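Long-range contacts in taurocyamine kinase (PDB 4WOD), which reversibly transfers phosphate between ATP and guanidino compounds such as taurocyamine, using two kinase repeats joined in a single chain: residues F455-P460 and H621-Y627; L443-H448 and P632-G636. The protein carries 4 engineered substitutions. One frame throughout, in Å; residues are numbered along the deposited sequence.

How the contacts relate
Both contacts belong to the second kinase repeat and pair two early segments with two late ones. Helix 437-448, at the end of the small N-terminal domain, gives contact 2 its first half; a few residues on, the loop leading to strand 480-489 gives 455-460. The chain then builds most of the catalytic domain's sheet before returning as the hairpin 621-627, which closes contact 1, and as the loop 632-636, which closes contact 2. The smaller loop thus sits wholly within the larger. Contact 2 joins the helix to the loop after the hairpin, contact 1 the following loop to the hairpin itself. Their centres are 13 Å apart; Tyr627 N and Gly636 O, 2.9 Å apart, probably hydrogen-bond.

Contact 1 (F455-P460 and H621-Y627); sequences FKHPAP and HSDKYGY
The shortest polar link is the backbone bond from His457 N to Asp623 O, 2.5 Å and nearly straight; Lys456 CA also approaches this carbonyl O, at 3.4 Å. Lys456 and Asp623 face each other, CA atoms 4.6 Å apart, and Lys456 NZ makes a weak salt bridge to Asp623 OD2 at 3.4 Å. A water bridges Pro458 O (2.7 Å) and His621 NE2 (3.0 Å).

Segment 455-460 is extended, with polyproline II-like angles through Lys456-Ala459. Opposite it the chain turns back: Ser622 N donates to Gly626 O (2.6 Å) and Gly626 N to Ser622 O (2.9 Å), around the three-residue turn 623-625. Inside the turn, Ser622 OG accepts from Tyr625 N (2.9 Å), an ST motif.

His457, chi1 t, points at the turn, its ND1 donating to Pro458 O at 3.0 Å. Gly626 CA sits over the ring face, 3.5 Å from the centroid, a CH-pi contact; a CB there would clash with His457 CE1. Farther along, Pro460 CG reaches Tyr627 OH at 3.3 Å. Tyr625 points away, its OH bonding Asp441 of helix 437-448. The arrangement is a tight beta hairpin of the catalytic domain, flanked by the extended loop leading from helix 437-448 to strand 480-489.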
loop_
_atom_site.group_PDB
_atom_site.type_symbol
_atom_site.label_atom_id
_atom_site.label_comp_id
_atom_site.label_asym_id
_atom_site.label_seq_id
_atom_site.Cartn_x
_atom_site.Cartn_y
_atom_site.Cartn_z
ATOM N N PHE A 455 -8.808 41.359 -15.090
ATOM C CA PHE A 455 -7.631 41.321 -15.961
ATOM C C PHE A 455 -7.053 39.919 -16.177
ATOM O O PHE A 455 -7.039 39.090 -15.259
ATOM C CB PHE A 455 -6.532 42.229 -15.393
ATOM C CG PHE A 455 -6.942 43.671 -15.258
ATOM C CD1 PHE A 455 -6.958 44.507 -16.367
ATOM C CD2 PHE A 455 -7.303 44.196 -14.018
ATOM C CE1 PHE A 455 -7.335 45.839 -16.256
ATOM C CE2 PHE A 455 -7.676 45.532 -13.896
ATOM C CZ PHE A 455 -7.692 46.356 -15.021
ATOM N N LYS A 456 -6.559 39.668 -17.388
ATOM C CA LYS A 456 -5.802 38.452 -17.665
ATOM C C LYS A 456 -4.596 38.400 -16.745
ATOM O O LYS A 456 -3.973 39.442 -16.494
ATOM C CB LYS A 456 -5.321 38.399 -19.117
ATOM C CG LYS A 456 -6.246 39.003 -20.145
ATOM C CD LYS A 456 -5.523 39.082 -21.484
ATOM C CE LYS A 456 -6.467 39.491 -22.609
ATOM N NZ LYS A 456 -7.527 38.469 -22.796
ATOM N N HIS A 457 -4.282 37.203 -16.243
ATOM C CA HIS A 457 -3.051 36.948 -15.479
ATOM C C HIS A 457 -1.891 37.562 -16.239
ATOM O O HIS A 457 -1.877 37.546 -17.467
ATOM C CB HIS A 457 -2.822 35.427 -15.282
ATOM C CG HIS A 457 -1.776 35.073 -14.256
ATOM N ND1 HIS A 457 -0.447 34.876 -14.578
ATOM C CD2 HIS A 457 -1.870 34.868 -12.917
ATOM C CE1 HIS A 457 0.233 34.569 -13.484
ATOM N NE2 HIS A 457 -0.607 34.563 -12.462
ATOM N N PRO A 458 -0.927 38.146 -15.510
ATOM C CA PRO A 458 0.256 38.692 -16.184
ATOM C C PRO A 458 0.875 37.649 -17.113
ATOM O O PRO A 458 0.862 36.461 -16.776
ATOM C CB PRO A 458 1.221 39.032 -15.018
ATOM C CG PRO A 458 0.572 38.519 -13.744
ATOM C CD PRO A 458 -0.897 38.398 -14.052
ATOM N N ALA A 459 1.362 38.058 -18.282
ATOM C CA ALA A 459 2.130 37.144 -19.126
ATOM C C ALA A 459 3.360 36.692 -18.350
ATOM O O ALA A 459 3.730 37.325 -17.360
ATOM C CB ALA A 459 2.533 37.815 -20.441
ATOM N N PRO A 460 3.970 35.570 -18.766
ATOM C CA PRO A 460 5.250 35.201 -18.164
ATOM C C PRO A 460 6.210 36.387 -18.164
ATOM O O PRO A 460 6.534 36.913 -19.224
ATOM C CB PRO A 460 5.750 34.060 -19.068
ATOM C CG PRO A 460 4.635 33.797 -20.076
ATOM C CD PRO A 460 3.409 34.462 -19.553
ATOM N N HIS A 621 -1.814 27.093 -19.983
ATOM C CA HIS A 621 -1.794 28.419 -19.351
ATOM C C HIS A 621 -3.194 29.035 -19.293
ATOM O O HIS A 621 -3.983 28.862 -20.211
ATOM C CB HIS A 621 -0.836 29.358 -20.102
ATOM C CG HIS A 621 -0.638 30.691 -19.440
ATOM N ND1 HIS A 621 -1.477 31.768 -19.663
ATOM C CD2 HIS A 621 0.324 31.135 -18.593
ATOM C CE1 HIS A 621 -1.052 32.806 -18.960
ATOM N NE2 HIS A 621 0.039 32.449 -18.305
ATOM N N SER A 622 -3.481 29.781 -18.227
ATOM C CA SER A 622 -4.819 30.331 -18.020
ATOM C C SER A 622 -4.836 31.856 -17.905
ATOM O O SER A 622 -3.978 32.455 -17.264
ATOM C CB SER A 622 -5.433 29.719 -16.757
ATOM O OG SER A 622 -6.525 30.486 -16.299
ATOM N N ASP A 623 -5.839 32.482 -18.507
ATOM C CA ASP A 623 -6.021 33.920 -18.352
ATOM C C ASP A 623 -6.336 34.261 -16.885
ATOM O O ASP A 623 -5.903 35.286 -16.364
ATOM C CB ASP A 623 -7.134 34.421 -19.272
ATOM C CG ASP A 623 -6.632 34.820 -20.645
ATOM O OD1 ASP A 623 -5.425 34.638 -20.936
ATOM O OD2 ASP A 623 -7.459 35.319 -21.442
ATOM N N LYS A 624 -7.079 33.375 -16.235
ATOM C CA LYS A 624 -7.408 33.493 -14.817
ATOM C C LYS A 624 -6.193 33.203 -13.908
ATOM O O LYS A 624 -5.831 34.025 -13.057
ATOM C CB LYS A 624 -8.554 32.528 -14.447
ATOM C CG LYS A 624 -9.825 32.635 -15.318
ATOM C CD LYS A 624 -10.979 31.744 -14.802
ATOM C CE LYS A 624 -10.766 30.263 -15.097
ATOM N NZ LYS A 624 -10.922 29.871 -16.534
ATOM N N TYR A 625 -5.558 32.044 -14.097
ATOM C CA TYR A 625 -4.608 31.537 -13.089
ATOM C C TYR A 625 -3.136 31.445 -13.514
ATOM O O TYR A 625 -2.315 30.967 -12.733
ATOM C CB TYR A 625 -5.057 30.145 -12.609
ATOM C CG TYR A 625 -6.505 30.099 -12.173
ATOM C CD1 TYR A 625 -6.993 30.998 -11.227
ATOM C CD2 TYR A 625 -7.390 29.178 -12.731
ATOM C CE1 TYR A 625 -8.325 30.972 -10.834
ATOM C CE2 TYR A 625 -8.716 29.140 -12.342
ATOM C CZ TYR A 625 -9.180 30.040 -11.404
ATOM O OH TYR A 625 -10.506 29.997 -11.030
ATOM N N GLY A 626 -2.780 31.868 -14.725
ATOM C CA GLY A 626 -1.381 31.723 -15.140
ATOM C C GLY A 626 -1.072 30.281 -15.524
ATOM O O GLY A 626 -1.924 29.616 -16.109
ATOM N N TYR A 627 0.129 29.779 -15.211
ATOM C CA TYR A 627 0.440 28.400 -15.571
ATOM C C TYR A 627 -0.439 27.427 -14.782
ATOM O O TYR A 627 -0.638 27.560 -13.568
ATOM C CB TYR A 627 1.944 28.085 -15.397
ATOM C CG TYR A 627 2.750 28.720 -16.522
ATOM C CD1 TYR A 627 2.663 28.227 -17.815
ATOM C CD2 TYR A 627 3.532 29.843 -16.298
ATOM C CE1 TYR A 627 3.366 28.812 -18.855
ATOM C CE2 TYR A 627 4.237 30.448 -17.325
ATOM C CZ TYR A 627 4.148 29.928 -18.602
ATOM O OH TYR A 627 4.836 30.526 -19.631
HETATM O O HOH W 1 1.976 34.039 -16.568
#

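Contact 2 (L443-H448 and P632-G636); sequences LICDYH and PSNLG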
loop_
_atom_site.group_PDB
_atom_site.type_symbol
_atom_site.label_atom_id
_atom_site.label_comp_id
_atom_site.label_asym_id
_atom_site.label_seq_id
_atom_site.Cartn_x
_atom_site.Cartn_y
_atom_site.Cartn_z
ATOM N N LEU A 443 -11.666 28.342 -3.725
ATOM C CA LEU A 443 -10.574 27.611 -3.078
ATOM C C LEU A 443 -9.205 28.222 -3.379
ATOM O O LEU A 443 -8.342 28.323 -2.497
ATOM C CB LEU A 443 -10.599 26.142 -3.526
ATOM C CG LEU A 443 -9.657 25.138 -2.841
ATOM C CD1 LEU A 443 -10.285 23.736 -2.823
ATOM C CD2 LEU A 443 -8.267 25.110 -3.506
ATOM N N ILE A 444 -9.003 28.575 -4.645
ATOM C CA ILE A 444 -7.757 29.171 -5.125
ATOM C C ILE A 444 -7.572 30.551 -4.502
ATOM O O ILE A 444 -6.512 30.873 -3.978
ATOM C CB ILE A 444 -7.772 29.265 -6.678
ATOM C CG1 ILE A 444 -7.544 27.879 -7.296
ATOM C CG2 ILE A 444 -6.753 30.265 -7.207
ATOM C CD1 ILE A 444 -7.944 27.790 -8.772
ATOM N N CYS A 445 -8.634 31.346 -4.560
ATOM C CA CYS A 445 -8.671 32.664 -3.946
ATOM C C CYS A 445 -8.312 32.627 -2.463
ATOM O O CYS A 445 -7.518 33.441 -1.991
ATOM C CB CYS A 445 -10.052 33.276 -4.135
ATOM S SG CYS A 445 -10.328 33.891 -5.811
ATOM N N ASP A 446 -8.905 31.674 -1.747
ATOM C CA ASP A 446 -8.614 31.440 -0.328
ATOM C C ASP A 446 -7.152 31.045 -0.099
ATOM O O ASP A 446 -6.443 31.698 0.671
ATOM C CB ASP A 446 -9.537 30.347 0.219
ATOM C CG ASP A 446 -9.623 30.335 1.746
ATOM O OD1 ASP A 446 -8.688 30.818 2.422
ATOM O OD2 ASP A 446 -10.640 29.822 2.268
ATOM N N TYR A 447 -6.701 29.987 -0.769
ATOM C CA TYR A 447 -5.329 29.496 -0.587
ATOM C C TYR A 447 -4.276 30.575 -0.874
ATOM O O TYR A 447 -3.362 30.785 -0.081
ATOM C CB TYR A 447 -5.074 28.268 -1.482
ATOM C CG TYR A 447 -3.742 27.573 -1.251
ATOM C CD1 TYR A 447 -3.659 26.440 -0.446
ATOM C CD2 TYR A 447 -2.570 28.046 -1.834
ATOM C CE1 TYR A 447 -2.441 25.797 -0.219
ATOM C CE2 TYR A 447 -1.350 27.408 -1.614
ATOM C CZ TYR A 447 -1.298 26.283 -0.816
ATOM O OH TYR A 447 -0.097 25.645 -0.597
ATOM N N HIS A 448 -4.400 31.252 -2.014
ATOM C CA HIS A 448 -3.396 32.238 -2.424
ATOM C C HIS A 448 -3.650 33.666 -1.916
ATOM O O HIS A 448 -2.886 34.578 -2.230
ATOM C CB HIS A 448 -3.286 32.239 -3.946
ATOM C CG HIS A 448 -2.861 30.917 -4.497
ATOM N ND1 HIS A 448 -1.543 30.520 -4.535
ATOM C CD2 HIS A 448 -3.585 29.876 -4.973
ATOM C CE1 HIS A 448 -1.471 29.295 -5.027
ATOM N NE2 HIS A 448 -2.693 28.886 -5.313
ATOM N N PRO A 632 -3.818 22.987 -7.244
ATOM C CA PRO A 632 -4.146 24.413 -7.318
ATOM C C PRO A 632 -3.189 25.266 -6.478
ATOM O O PRO A 632 -3.137 26.464 -6.654
ATOM C CB PRO A 632 -5.574 24.481 -6.768
ATOM C CG PRO A 632 -6.108 23.104 -6.887
ATOM C CD PRO A 632 -4.936 22.187 -6.716
ATOM N N SER A 633 -2.443 24.649 -5.572
ATOM C CA SER A 633 -1.493 25.382 -4.755
ATOM C C SER A 633 -0.325 25.918 -5.589
ATOM O O SER A 633 0.371 26.859 -5.170
ATOM C CB SER A 633 -0.952 24.484 -3.641
ATOM O OG SER A 633 -0.100 23.483 -4.173
ATOM N N ASN A 634 -0.103 25.316 -6.760
ATOM C CA ASN A 634 1.071 25.655 -7.556
ATOM C C ASN A 634 0.834 26.342 -8.898
ATOM O O ASN A 634 1.650 26.225 -9.815
ATOM C CB ASN A 634 1.906 24.409 -7.777
ATOM C CG ASN A 634 3.230 24.496 -7.065
ATOM O OD1 ASN A 634 4.134 25.200 -7.511
ATOM N ND2 ASN A 634 3.344 23.809 -5.923
ATOM N N LEU A 635 -0.273 27.069 -8.996
ATOM C CA LEU A 635 -0.586 27.939 -10.128
ATOM C C LEU A 635 0.175 29.274 -10.217
ATOM O O LEU A 635 1.003 29.598 -9.372
ATOM C CB LEU A 635 -2.082 28.273 -10.093
ATOM C CG LEU A 635 -3.047 27.107 -10.018
ATOM C CD1 LEU A 635 -4.450 27.647 -9.642
ATOM C CD2 LEU A 635 -3.090 26.361 -11.348
ATOM N N GLY A 636 -0.144 30.051 -11.249
ATOM C CA GLY A 636 0.462 31.359 -11.451
ATOM C C GLY A 636 1.837 31.217 -12.075
ATOM O O GLY A 636 1.962 30.896 -13.251
#
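Ile444 and Leu635 make the tightest apolar contact here, Ile444 CD1 lying 3.6 Å from Leu635 CD1. Pro632 extends this patch: its CB is 4.0 Å from Ile444 CG1 and 4.3 Å from Leu443 CD2, so residues in successive helix positions rest on the same proline ring. Tyr433, from the short helix 432-435, touches Ile444, Pro632 and Leu635 and so adds to the same cluster.

One turn along the helix, Tyr447 points toward the loop with chi1 t, and its ring lies against Ser633: Ser633 CA sits over one face, and Ser633 CB comes within 3.4 Å of Tyr447 CZ. Tyr385 meets the Tyr447 ring from within the small domain.

The sequence Pro632-Gly636 directly follows Cys631, the predicted active-site cysteine, and forms part of the Cys-Pro-Ser-Asn-Leu-Gly signature of phosphagen kinases. The contact therefore sets a helix of the N-terminal domain against the catalytic-domain loop that carries this cysteine.

At the polar edge His448, chi1 m, swings its imidazole to the loop backbone. His448 NE2 donates to Pro632 O at 2.8 Å in an almost linear bond, while His448 CE1 lies 3.1 Å from Ser633 O, both carbonyl oxygens near the ring plane. Asn634 points away from the helix, its OD1 accepting from NH1 of Arg486, a predicted ATP-binding residue.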